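Local coordinates for protein 1-deoxy-D-xylulose 5-phosphate reductoisomerase (Moraxella catarrhalis, PDB 4ZQG) that catalyses the NAD(P)H-dependent rearrangement and reduction of 1-deoxy-D-xylulose 5-phosphate to 2-C-methyl-D-erythritol 4-phosphate in the MEP pathway, and binds the inhibitor fosmidomycin, at residues 261-264 with 270-273; 158-163 with 183-188; 150-155 with 240-245; 250-255 with 324-329. All coordinates share one frame; numbering follows the deposited sequence. Where two conformers were deposited one is given.

Contact 1 (261-264 with 270-273); sequences HSLV and SFLA
Leu263 lies against Ala273 on one face of the sheet, while Val264 and Leu272 point to the other. The Leu263 side chain starts beside its own backbone N (chi1 -39°), a turn that carries CG and CD2 across to the neighbouring strand. There Leu263 CD2 sits 3.7 Å from Ala273 CB and, more loosely, 4.2 Å from Phe271 CB, so one methyl leans over two residues of the partner strand. Leu263 and Ala273 form a non-hydrogen-bonded pair, with 4.2 Å between Leu263 CA and Ala273 CA.

Val264 and Leu272 make the adjoining hydrogen-bonded pair. Val264 N gives a short, straight bond of 2.7 Å to Leu272 O, and Leu272 N returns one of 2.9 Å to Val264 O. The pair is thus joined through its backbone atoms, with both side chains on the same face. Both reach Cys163, just after helix 155-162, and Val264 also touches Ile160 of that helix. On its far side Phe271-Ala273 pairs with an antiparallel strand of the second subunit. This is a beta hairpin, 260-266 with 271-275, whose second strand continues the sheet across the dimer interface.

Contact 2 (158-163 with 183-188); sequences NAIYQC and KKLWLT
Ile160 pushes both of its branches from the helix into the strand, one onto Leu185 and the other onto Leu187. Its CG2 methyl, anti to the backbone N, rests between the two ends of the Leu185 fork: Ile160 CG2 is 4.1 Å from Leu185 CD1 and 4.1 Å from Leu185 CD2. The longer arm runs beside the backbone N (chi1 -73°) and stays extended, which brings Ile160 CD1 to 4.0 Å from Leu187 CD2. Against each leucine the isoleucine crosses at about a right angle, so the groups meet through their methyl ends and not along their lengths. Leu185 and Leu187 lie two apart on one face of the strand and present a pair of branched tips to a single isoleucine; Trp186 between them leads away from the helix.

Val264 of the next strand and Phe243 of helix 230-243 each touch both Ile160 and Leu185, closing in the apolar cluster. The strand itself is held by backbone bonds to 250-254 and 260-266, with a classic beta bulge where Lys183 and Lys184 both face Glu265.

On the helix a polar pair links successive turns: Gln162 NE2 gives Asn158 OD1 a bond of 2.9 Å, nearly straight at 161° and close to the plane of the glutamine amide. Gln162 NE2 also meets Ser270 OG of the second subunit. Between the two segments themselves only methyl groups meet, so this is buried apolar packing without directional polar bonds, and the polar bonds of the helix are made by other side chains.

Contact 3 (150-155 with 240-245); sequences ILPIDS and CHLFDL. With MG (magnesium ion), chain D; FOM (3-[formyl(hydroxy)amino]propylphosphonic acid), chain E; NAD (nicotinamide-adenine-dinucleotide), chain C.
Asp154 OD1 binds the magnesium ion at 2.1 Å, and fosmidomycin chelates the same ion through two oxygens: its O2 stands 2.1 Å and its O1 2.2 Å from the metal. The carboxylate is used through one oxygen, with Asp154 OD2 left 3.2 Å from the magnesium and salt-bridged instead to Lys129. Carrying CG anti to the backbone N (chi1 -157°) sends this group to the metal; it also brings Asp154 OD1 within 3.3 Å of nicotinamide atom C5N of the NAD. The next residue adds a backbone contact, as Ser155 N donates a long bond of 3.3 Å to fosmidomycin O1. That N-H sits at the start of helix 155-162, so the helix end would probably reinforce the pull on the oxygen. Glu156 and Glu235 supply the other protein ligands of the metal.

Away from the site, Leu242 packs on the strand that leads to Asp154. Its fork is spread along the strand: Leu242 CD1 meets Pro152 CB at 3.8 Å, and CD2 of the same leucine meets Ile150 CG2 at 3.9 Å. Ile150 and Pro152 are two residues apart and both point toward the helix. Within its own segment Leu242 also lays CB over the centre of the Phe243 ring. Helix 230-243 carries both Leu242 and the metal ligand Glu235, and strand 149-152 ends two residues before Asp154. The apolar packing therefore joins two elements that each bring a carboxylate to the magnesium, Asp154 just after the strand and Glu235 on the helix.

Contact 4 (250-255 with 324-329); sequences IQVVIH and LARYAA
Arg326 starts with CG anti to its backbone N, stays extended to CD, then bends at chi3 (-70°), and this turn lays the guanidinium against the backbone of Ile250. The contact joins the outermost strand within the chain, 250-254 of the four-stranded mixed sheet, to helix 320-331 of the helical C-terminal region. The two run nearly antiparallel, their axes 11.8 Å apart at closest, so one long side chain spans the distance.

Its end docks edge-on. Arg326 NH2 donates to Ile250 O at 3.1 Å, with an N-H...O angle of 154°; the carbonyl points almost straight at the donor and lies in the guanidinium plane. Arg326 NH1 adds a weak second bond to the same oxygen, 3.3 Å from Ile250 O, making a forked grip on one acceptor. NH2 is also salt-bridged to Glu247, so the positive charge is probably balanced from within the same chain.

Gln251 comes over one face of the guanidinium in the conformer given, one of two deposited, so this overlap is tentative. Its chain, bent at chi2, folds back from a start pointing away from the helix and sets its amide plane 23° from that of the arginine. The overlap is loose, with Gln251 OE1 4.0 Å from Arg326 NH1 and offset toward the rim. At the edge, near the plane, Val252 CG2 stands 4.2 Å from Arg326 NH1.

From the N terminus, 150-155 opens the first large loop as the last strand of the seven-stranded parallel sheet leads into helix 155-162. Contact 2 opens on that helix and closes at strand 182-189, nested inside contact 3, which closes at 240-245. The chain then enters strand 250-254 and opens contact 4. Contact 1, the local hairpin, is nested within that second loop, which closes only at helix 320-331. The two loops follow in series and none of the contacts cross. Strands 250-254, 182-189, 260-266 and 271-275 lie side by side in one sheet, so contacts 1, 2 and 4 share it, while contact 3 joins the nucleotide-binding sheet to helix 230-243.

Contact 1 (261-264 with 270-273)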
# COMPACT_ATOMS: atom_id res chain seq x y z
N HIS A 261 8.08 -4.51 -1.79
CA HIS A 261 8.92 -4.67 -0.62
C HIS A 261 8.33 -5.32 0.62
O HIS A 261 9.05 -5.67 1.53
CB HIS A 261 9.56 -3.32 -0.27
CG HIS A 261 10.39 -2.78 -1.38
ND1 HIS A 261 10.29 -1.50 -1.84
CD2 HIS A 261 11.29 -3.40 -2.18
CE1 HIS A 261 11.12 -1.33 -2.85
NE2 HIS A 261 11.74 -2.47 -3.08
N SER A 262 7.02 -5.49 0.66
CA SER A 262 6.33 -6.29 1.67
C SER A 262 4.89 -5.88 1.63
O SER A 262 4.56 -4.90 0.94
CB SER A 262 6.93 -6.15 3.08
OG SER A 262 7.94 -7.11 3.24
N LEU A 263 4.04 -6.65 2.33
CA LEU A 263 2.62 -6.36 2.37
C LEU A 263 2.02 -6.54 3.75
O LEU A 263 2.57 -7.25 4.61
CB LEU A 263 1.86 -7.19 1.33
CG LEU A 263 2.52 -7.40 -0.03
CD1 LEU A 263 3.38 -8.64 -0.02
CD2 LEU A 263 1.50 -7.55 -1.13
N VAL A 264 0.91 -5.86 3.97
CA VAL A 264 0.08 -6.07 5.11
C VAL A 264 -1.30 -6.49 4.64
O VAL A 264 -1.98 -5.73 3.97
CB VAL A 264 -0.04 -4.80 5.91
CG1 VAL A 264 -1.01 -5.01 7.05
CG2 VAL A 264 1.33 -4.42 6.45
N SER A 270 -8.02 -6.71 1.73
CA SER A 270 -7.03 -5.72 1.28
C SER A 270 -5.58 -6.10 1.66
O SER A 270 -5.29 -6.34 2.83
CB SER A 270 -7.31 -4.35 1.92
OG SER A 270 -8.61 -3.88 1.67
N PHE A 271 -4.69 -6.13 0.66
CA PHE A 271 -3.25 -6.22 0.87
C PHE A 271 -2.72 -4.81 0.56
O PHE A 271 -2.84 -4.35 -0.58
CB PHE A 271 -2.59 -7.23 -0.09
CG PHE A 271 -2.98 -8.65 0.18
CD1 PHE A 271 -2.06 -9.58 0.63
CD2 PHE A 271 -4.28 -9.07 -0.03
CE1 PHE A 271 -2.42 -10.88 0.90
CE2 PHE A 271 -4.65 -10.38 0.22
CZ PHE A 271 -3.74 -11.29 0.69
N LEU A 272 -2.23 -4.12 1.59
CA LEU A 272 -1.45 -2.88 1.39
C LEU A 272 -0.01 -3.23 1.26
O LEU A 272 0.55 -3.98 2.06
CB LEU A 272 -1.64 -1.91 2.52
CG LEU A 272 -3.10 -1.52 2.63
CD1 LEU A 272 -3.21 -0.31 3.53
CD2 LEU A 272 -3.75 -1.22 1.28
N ALA A 273 0.59 -2.74 0.18
CA ALA A 273 1.98 -3.00 -0.10
C ALA A 273 2.72 -1.70 -0.41
O ALA A 273 2.12 -0.75 -0.91
CB ALA A 273 2.07 -3.93 -1.26

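Contact 2 (158-163 with 183-188)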
# COMPACT_ATOMS: atom_id res chain seq x y z
N ASN A 158 10.12 -1.04 6.76
CA ASN A 158 9.70 0.28 6.47
C ASN A 158 8.42 0.20 5.65
O ASN A 158 7.45 0.91 5.96
CB ASN A 158 10.77 1.10 5.76
CG ASN A 158 10.31 2.51 5.51
OD1 ASN A 158 9.78 2.83 4.44
ND2 ASN A 158 10.45 3.36 6.53
N ALA A 159 8.41 -0.69 4.64
CA ALA A 159 7.18 -0.95 3.85
C ALA A 159 5.98 -1.28 4.71
O ALA A 159 4.99 -0.58 4.69
CB ALA A 159 7.40 -2.07 2.88
N ILE A 160 6.11 -2.32 5.52
CA ILE A 160 5.06 -2.68 6.46
C ILE A 160 4.64 -1.48 7.29
O ILE A 160 3.46 -1.22 7.48
CB ILE A 160 5.52 -3.84 7.37
CG1 ILE A 160 5.54 -5.14 6.57
CG2 ILE A 160 4.59 -4.00 8.54
CD1 ILE A 160 6.32 -6.22 7.27
N TYR A 161 5.60 -0.74 7.80
CA TYR A 161 5.27 0.39 8.65
C TYR A 161 4.42 1.44 7.90
O TYR A 161 3.46 1.99 8.42
CB TYR A 161 6.58 1.00 9.14
CG TYR A 161 6.40 2.15 10.10
CD1 TYR A 161 6.38 1.93 11.47
CD2 TYR A 161 6.27 3.44 9.64
CE1 TYR A 161 6.26 2.98 12.36
CE2 TYR A 161 6.13 4.49 10.52
CZ TYR A 161 6.15 4.26 11.88
OH TYR A 161 5.98 5.30 12.75
N GLN A 162 4.82 1.73 6.66
CA GLN A 162 4.09 2.63 5.81
C GLN A 162 2.68 2.13 5.51
O GLN A 162 1.78 2.94 5.26
CB GLN A 162 4.82 2.80 4.47
CG GLN A 162 6.08 3.67 4.51
CD GLN A 162 6.46 4.13 3.13
OE1 GLN A 162 5.67 4.77 2.45
NE2 GLN A 162 7.66 3.83 2.72
N CYS A 163 2.50 0.82 5.51
CA CYS A 163 1.23 0.21 5.22
C CYS A 163 0.33 -0.09 6.46
O CYS A 163 -0.66 -0.82 6.35
CB CYS A 163 1.50 -1.05 4.43
SG CYS A 163 2.01 -0.65 2.73
N LYS A 183 -4.43 -8.97 9.59
CA LYS A 183 -4.51 -10.41 9.58
C LYS A 183 -3.17 -10.97 9.71
O LYS A 183 -2.91 -11.75 10.62
CB LYS A 183 -5.14 -10.95 8.29
CG LYS A 183 -5.77 -12.33 8.47
CD LYS A 183 -6.02 -13.00 7.16
CE LYS A 183 -6.88 -14.24 7.35
NZ LYS A 183 -7.21 -14.77 6.01
N LYS A 184 -2.29 -10.58 8.79
CA LYS A 184 -0.93 -11.04 8.82
C LYS A 184 -0.00 -10.15 8.02
O LYS A 184 -0.47 -9.31 7.25
CB LYS A 184 -0.88 -12.48 8.34
CG LYS A 184 -1.25 -12.71 6.90
CD LYS A 184 -0.81 -14.12 6.49
CE LYS A 184 -1.78 -15.20 7.02
NZ LYS A 184 -2.63 -15.66 5.91
N LEU A 185 1.31 -10.32 8.22
CA LEU A 185 2.33 -9.50 7.51
C LEU A 185 3.02 -10.39 6.51
O LEU A 185 3.27 -11.54 6.80
CB LEU A 185 3.33 -8.92 8.48
CG LEU A 185 2.77 -8.15 9.67
CD1 LEU A 185 3.89 -7.58 10.51
CD2 LEU A 185 1.86 -7.03 9.22
N TRP A 186 3.30 -9.88 5.32
CA TRP A 186 3.98 -10.66 4.31
C TRP A 186 5.34 -10.00 4.04
O TRP A 186 5.39 -8.81 3.66
CB TRP A 186 3.17 -10.68 3.03
CG TRP A 186 2.01 -11.53 3.14
CD1 TRP A 186 0.79 -11.21 3.68
CD2 TRP A 186 1.93 -12.91 2.76
NE1 TRP A 186 -0.02 -12.30 3.64
CE2 TRP A 186 0.64 -13.34 3.05
CE3 TRP A 186 2.82 -13.80 2.16
CZ2 TRP A 186 0.21 -14.61 2.80
CZ3 TRP A 186 2.37 -15.09 1.89
CH2 TRP A 186 1.09 -15.47 2.21
N LEU A 187 6.43 -10.73 4.28
CA LEU A 187 7.79 -10.26 3.96
C LEU A 187 8.17 -10.75 2.59
O LEU A 187 8.15 -11.94 2.34
CB LEU A 187 8.83 -10.77 4.97
CG LEU A 187 8.78 -10.16 6.36
CD1 LEU A 187 9.55 -11.01 7.32
CD2 LEU A 187 9.30 -8.77 6.32
N THR A 188 8.51 -9.83 1.70
CA THR A 188 9.04 -10.19 0.37
C THR A 188 10.55 -10.54 0.48
O THR A 188 11.26 -9.97 1.27
CB THR A 188 8.80 -9.02 -0.62
OG1 THR A 188 8.94 -7.76 0.10
CG2 THR A 188 7.41 -9.08 -1.15

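Contact 3 (150-155 with 240-245)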
# COMPACT_ATOMS: atom_id res chain seq x y z
N ILE A 150 10.94 4.17 17.72
CA ILE A 150 11.75 3.42 16.80
C ILE A 150 11.06 3.43 15.47
O ILE A 150 9.91 3.05 15.39
CB ILE A 150 11.86 1.97 17.25
CG1 ILE A 150 12.50 1.93 18.64
CG2 ILE A 150 12.66 1.15 16.23
CD1 ILE A 150 12.89 0.55 19.08
N LEU A 151 11.78 3.85 14.42
CA LEU A 151 11.33 3.74 13.06
C LEU A 151 12.24 2.89 12.25
O LEU A 151 13.43 3.13 12.15
CB LEU A 151 11.28 5.10 12.40
CG LEU A 151 10.22 6.04 12.98
CD1 LEU A 151 10.74 6.74 14.23
CD2 LEU A 151 9.82 7.06 11.92
N PRO A 152 11.69 1.90 11.59
CA PRO A 152 12.55 1.02 10.83
C PRO A 152 12.95 1.58 9.47
O PRO A 152 12.13 2.19 8.74
CB PRO A 152 11.67 -0.21 10.64
CG PRO A 152 10.30 0.34 10.56
CD PRO A 152 10.27 1.51 11.51
N ILE A 153 14.20 1.29 9.15
CA ILE A 153 14.88 1.71 7.95
C ILE A 153 14.98 0.53 7.04
O ILE A 153 15.05 0.69 5.83
CB ILE A 153 16.34 2.14 8.29
CG1 ILE A 153 16.40 3.63 8.61
CG2 ILE A 153 17.38 1.78 7.19
CD1 ILE A 153 17.80 4.06 9.07
N ASP A 154 15.07 -0.65 7.62
CA ASP A 154 15.05 -1.86 6.83
C ASP A 154 13.83 -1.81 5.85
O ASP A 154 12.72 -1.44 6.23
CB ASP A 154 15.02 -3.10 7.74
CG ASP A 154 15.56 -4.32 7.03
OD1 ASP A 154 15.68 -4.21 5.81
OD2 ASP A 154 15.90 -5.34 7.66
N SER A 155 14.08 -2.15 4.59
CA SER A 155 13.10 -1.96 3.51
C SER A 155 11.74 -2.60 3.80
O SER A 155 10.70 -1.92 3.85
CB SER A 155 13.64 -2.55 2.21
OG SER A 155 12.98 -1.99 1.08
N CYS A 240 8.62 -9.51 14.32
CA CYS A 240 7.95 -9.87 15.54
C CYS A 240 8.11 -8.82 16.62
O CYS A 240 7.12 -8.40 17.20
CB CYS A 240 8.42 -11.24 16.07
SG CYS A 240 8.09 -12.69 15.02
N HIS A 241 9.32 -8.36 16.90
CA HIS A 241 9.50 -7.32 17.91
C HIS A 241 8.96 -5.99 17.48
O HIS A 241 8.38 -5.28 18.28
CB HIS A 241 10.96 -7.13 18.29
CG HIS A 241 11.58 -8.34 18.88
ND1 HIS A 241 11.32 -8.74 20.18
CD2 HIS A 241 12.39 -9.27 18.35
CE1 HIS A 241 11.94 -9.87 20.41
NE2 HIS A 241 12.61 -10.22 19.31
N LEU A 242 9.17 -5.62 16.23
CA LEU A 242 8.79 -4.27 15.83
C LEU A 242 7.29 -4.10 15.90
O LEU A 242 6.78 -3.07 16.34
CB LEU A 242 9.26 -3.96 14.42
CG LEU A 242 10.67 -3.41 14.21
CD1 LEU A 242 10.89 -3.27 12.71
CD2 LEU A 242 10.82 -2.10 14.95
N PHE A 243 6.59 -5.11 15.41
CA PHE A 243 5.16 -5.01 15.23
C PHE A 243 4.37 -5.81 16.26
O PHE A 243 3.16 -5.88 16.19
CB PHE A 243 4.84 -5.44 13.82
CG PHE A 243 5.59 -4.67 12.80
CD1 PHE A 243 6.44 -5.30 11.93
CD2 PHE A 243 5.44 -3.30 12.73
CE1 PHE A 243 7.14 -4.57 10.98
CE2 PHE A 243 6.10 -2.59 11.77
CZ PHE A 243 6.97 -3.23 10.91
N ASP A 244 5.09 -6.34 17.24
CA ASP A 244 4.52 -6.96 18.40
C ASP A 244 3.62 -8.16 18.09
O ASP A 244 2.56 -8.30 18.66
CB ASP A 244 3.77 -5.94 19.23
CG ASP A 244 3.55 -6.41 20.60
OD1 ASP A 244 2.39 -6.35 21.07
OD2 ASP A 244 4.51 -6.94 21.20
N LEU A 245 4.12 -9.03 17.20
CA LEU A 245 3.44 -10.24 16.77
C LEU A 245 4.31 -11.47 16.99
O LEU A 245 5.49 -11.34 17.34
CB LEU A 245 3.18 -10.12 15.28
CG LEU A 245 2.31 -8.96 14.81
CD1 LEU A 245 2.27 -8.96 13.30
CD2 LEU A 245 0.89 -9.06 15.35
MG MG D . 15.69 -5.84 4.47
O2 FOM E . 17.39 -6.48 3.36
N1 FOM E . 17.34 -5.75 2.19
C1 FOM E . 16.72 -4.64 2.12
O1 FOM E . 16.13 -4.20 3.09
C2 FOM E . 17.99 -6.38 1.04
C3 FOM E . 17.12 -7.64 0.94
C4 FOM E . 17.68 -8.63 -0.04
PA1 FOM E . 16.63 -10.06 0.11
OP1 FOM E . 15.18 -9.61 -0.40
OP2 FOM E . 16.41 -10.36 1.53
OP3 FOM E . 17.14 -11.38 -0.68
PA NAD C . 28.41 -2.11 6.36
O1A NAD C . 29.19 -3.36 6.59
O2A NAD C . 28.38 -1.45 4.99
O5B NAD C . 28.73 -0.98 7.47
C5B NAD C . 28.70 -1.21 8.87
C4B NAD C . 29.03 0.07 9.65
O4B NAD C . 29.17 -0.30 11.03
C3B NAD C . 30.34 0.75 9.22
O3B NAD C . 30.25 2.18 9.28
C2B NAD C . 31.34 0.24 10.23
O2B NAD C . 32.33 1.21 10.59
C1B NAD C . 30.52 -0.11 11.47
N9A NAD C . 31.06 -1.31 12.17
C8A NAD C . 31.37 -2.49 11.59
N7A NAD C . 31.85 -3.37 12.50
C5A NAD C . 31.86 -2.76 13.69
C6A NAD C . 32.28 -3.17 15.05
N6A NAD C . 32.76 -4.44 15.27
N1A NAD C . 32.14 -2.23 16.01
C2A NAD C . 31.68 -0.97 15.75
N3A NAD C . 31.29 -0.53 14.54
C4A NAD C . 31.36 -1.38 13.48
O3 NAD C . 26.90 -2.46 6.82
PN NAD C . 25.50 -2.14 6.09
O1N NAD C . 25.43 -3.11 4.93
O2N NAD C . 25.37 -0.64 5.97
O5D NAD C . 24.55 -2.66 7.27
C5D NAD C . 24.24 -1.85 8.40
C4D NAD C . 23.04 -2.44 9.16
O4D NAD C . 21.81 -2.12 8.51
C3D NAD C . 23.13 -3.95 9.22
O3D NAD C . 22.61 -4.35 10.48
C2D NAD C . 22.29 -4.42 8.05
O2D NAD C . 21.82 -5.76 8.26
C1D NAD C . 21.21 -3.34 8.01
N1N NAD C . 20.66 -3.14 6.66
C2N NAD C . 21.46 -2.74 5.63
C3N NAD C . 20.94 -2.58 4.33
C7N NAD C . 21.78 -2.11 3.17
O7N NAD C . 21.24 -1.72 2.15
N7N NAD C . 23.11 -2.10 3.27
C4N NAD C . 19.60 -2.85 4.12
C5N NAD C . 18.82 -3.24 5.18
C6N NAD C . 19.36 -3.39 6.45

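Contact 4 (250-255 with 324-329)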
# COMPACT_ATOMS: atom_id res chain seq x y z
N ILE A 250 3.48 -13.88 10.51
CA ILE A 250 4.33 -13.26 9.51
C ILE A 250 4.80 -14.30 8.54
O ILE A 250 5.49 -15.20 8.92
CB ILE A 250 5.56 -12.63 10.16
CG1 ILE A 250 5.14 -11.55 11.16
CG2 ILE A 250 6.47 -12.03 9.12
CD1 ILE A 250 6.28 -11.09 12.01
N GLN A 251 4.43 -14.17 7.28
CA GLN A 251 4.77 -15.16 6.27
C GLN A 251 5.70 -14.55 5.25
O GLN A 251 5.87 -13.34 5.21
CB GLN A 251 3.50 -15.69 5.61
CG GLN A 251 2.57 -16.40 6.60
CD GLN A 251 3.27 -17.46 7.45
OE1 GLN A 251 3.84 -18.41 6.92
NE2 GLN A 251 3.21 -17.30 8.77
N VAL A 252 6.31 -15.39 4.43
CA VAL A 252 7.33 -14.96 3.51
C VAL A 252 6.99 -15.43 2.14
O VAL A 252 6.65 -16.60 1.95
CB VAL A 252 8.69 -15.60 3.89
CG1 VAL A 252 9.73 -15.46 2.78
CG2 VAL A 252 9.17 -15.02 5.20
N VAL A 253 7.10 -14.50 1.20
CA VAL A 253 6.92 -14.78 -0.21
C VAL A 253 8.20 -14.40 -0.98
O VAL A 253 8.77 -13.33 -0.78
CB VAL A 253 5.66 -14.05 -0.78
CG1 VAL A 253 5.73 -12.53 -0.63
CG2 VAL A 253 5.41 -14.41 -2.23
N ILE A 254 8.64 -15.29 -1.87
CA ILE A 254 9.70 -14.97 -2.79
C ILE A 254 9.21 -14.07 -3.93
O ILE A 254 8.25 -14.39 -4.64
CB ILE A 254 10.32 -16.24 -3.41
CG1 ILE A 254 10.92 -17.17 -2.35
CG2 ILE A 254 11.37 -15.88 -4.44
CD1 ILE A 254 11.41 -16.53 -1.06
N HIS A 255 9.96 -13.00 -4.17
CA HIS A 255 9.67 -11.99 -5.17
C HIS A 255 10.99 -11.54 -5.73
O HIS A 255 11.61 -10.68 -5.11
CB HIS A 255 8.97 -10.82 -4.49
CG HIS A 255 8.73 -9.68 -5.41
ND1 HIS A 255 8.27 -9.86 -6.70
CD2 HIS A 255 8.86 -8.35 -5.23
CE1 HIS A 255 8.15 -8.68 -7.28
NE2 HIS A 255 8.52 -7.75 -6.41
N LEU A 324 15.09 -22.44 10.00
CA LEU A 324 15.76 -22.42 11.29
C LEU A 324 15.47 -21.13 12.02
O LEU A 324 15.40 -21.10 13.25
CB LEU A 324 17.25 -22.67 11.13
CG LEU A 324 17.63 -23.99 10.43
CD1 LEU A 324 19.07 -24.00 9.97
CD2 LEU A 324 17.38 -25.17 11.33
N ALA A 325 15.25 -20.06 11.28
CA ALA A 325 14.91 -18.80 11.92
C ALA A 325 13.52 -18.79 12.51
O ALA A 325 13.28 -18.17 13.57
CB ALA A 325 15.04 -17.66 10.94
N ARG A 326 12.60 -19.47 11.82
CA ARG A 326 11.25 -19.55 12.33
C ARG A 326 11.26 -20.38 13.60
O ARG A 326 10.78 -19.94 14.63
CB ARG A 326 10.28 -20.10 11.28
CG ARG A 326 8.82 -19.79 11.64
CD ARG A 326 7.85 -20.26 10.57
NE ARG A 326 7.96 -19.46 9.37
CZ ARG A 326 7.42 -18.26 9.21
NH1 ARG A 326 7.59 -17.61 8.05
NH2 ARG A 326 6.72 -17.70 10.20
N TYR A 327 11.89 -21.55 13.52
CA TYR A 327 12.09 -22.40 14.67
C TYR A 327 12.64 -21.59 15.82
O TYR A 327 12.15 -21.67 16.93
CB TYR A 327 13.01 -23.54 14.29
CG TYR A 327 13.47 -24.41 15.45
CD1 TYR A 327 12.55 -24.91 16.40
CD2 TYR A 327 14.83 -24.75 15.60
CE1 TYR A 327 12.99 -25.71 17.45
CE2 TYR A 327 15.26 -25.55 16.64
CZ TYR A 327 14.34 -26.03 17.56
OH TYR A 327 14.80 -26.83 18.59
N ALA A 328 13.64 -20.76 15.55
CA ALA A 328 14.25 -19.97 16.61
C ALA A 328 13.30 -18.91 17.12
O ALA A 328 13.19 -18.69 18.32
CB ALA A 328 15.56 -19.36 16.14
N ALA A 329 12.58 -18.26 16.22
CA ALA A 329 11.61 -17.26 16.65
C ALA A 329 10.61 -17.82 17.64
O ALA A 329 10.27 -17.16 18.60
CB ALA A 329 10.89 -16.68 15.46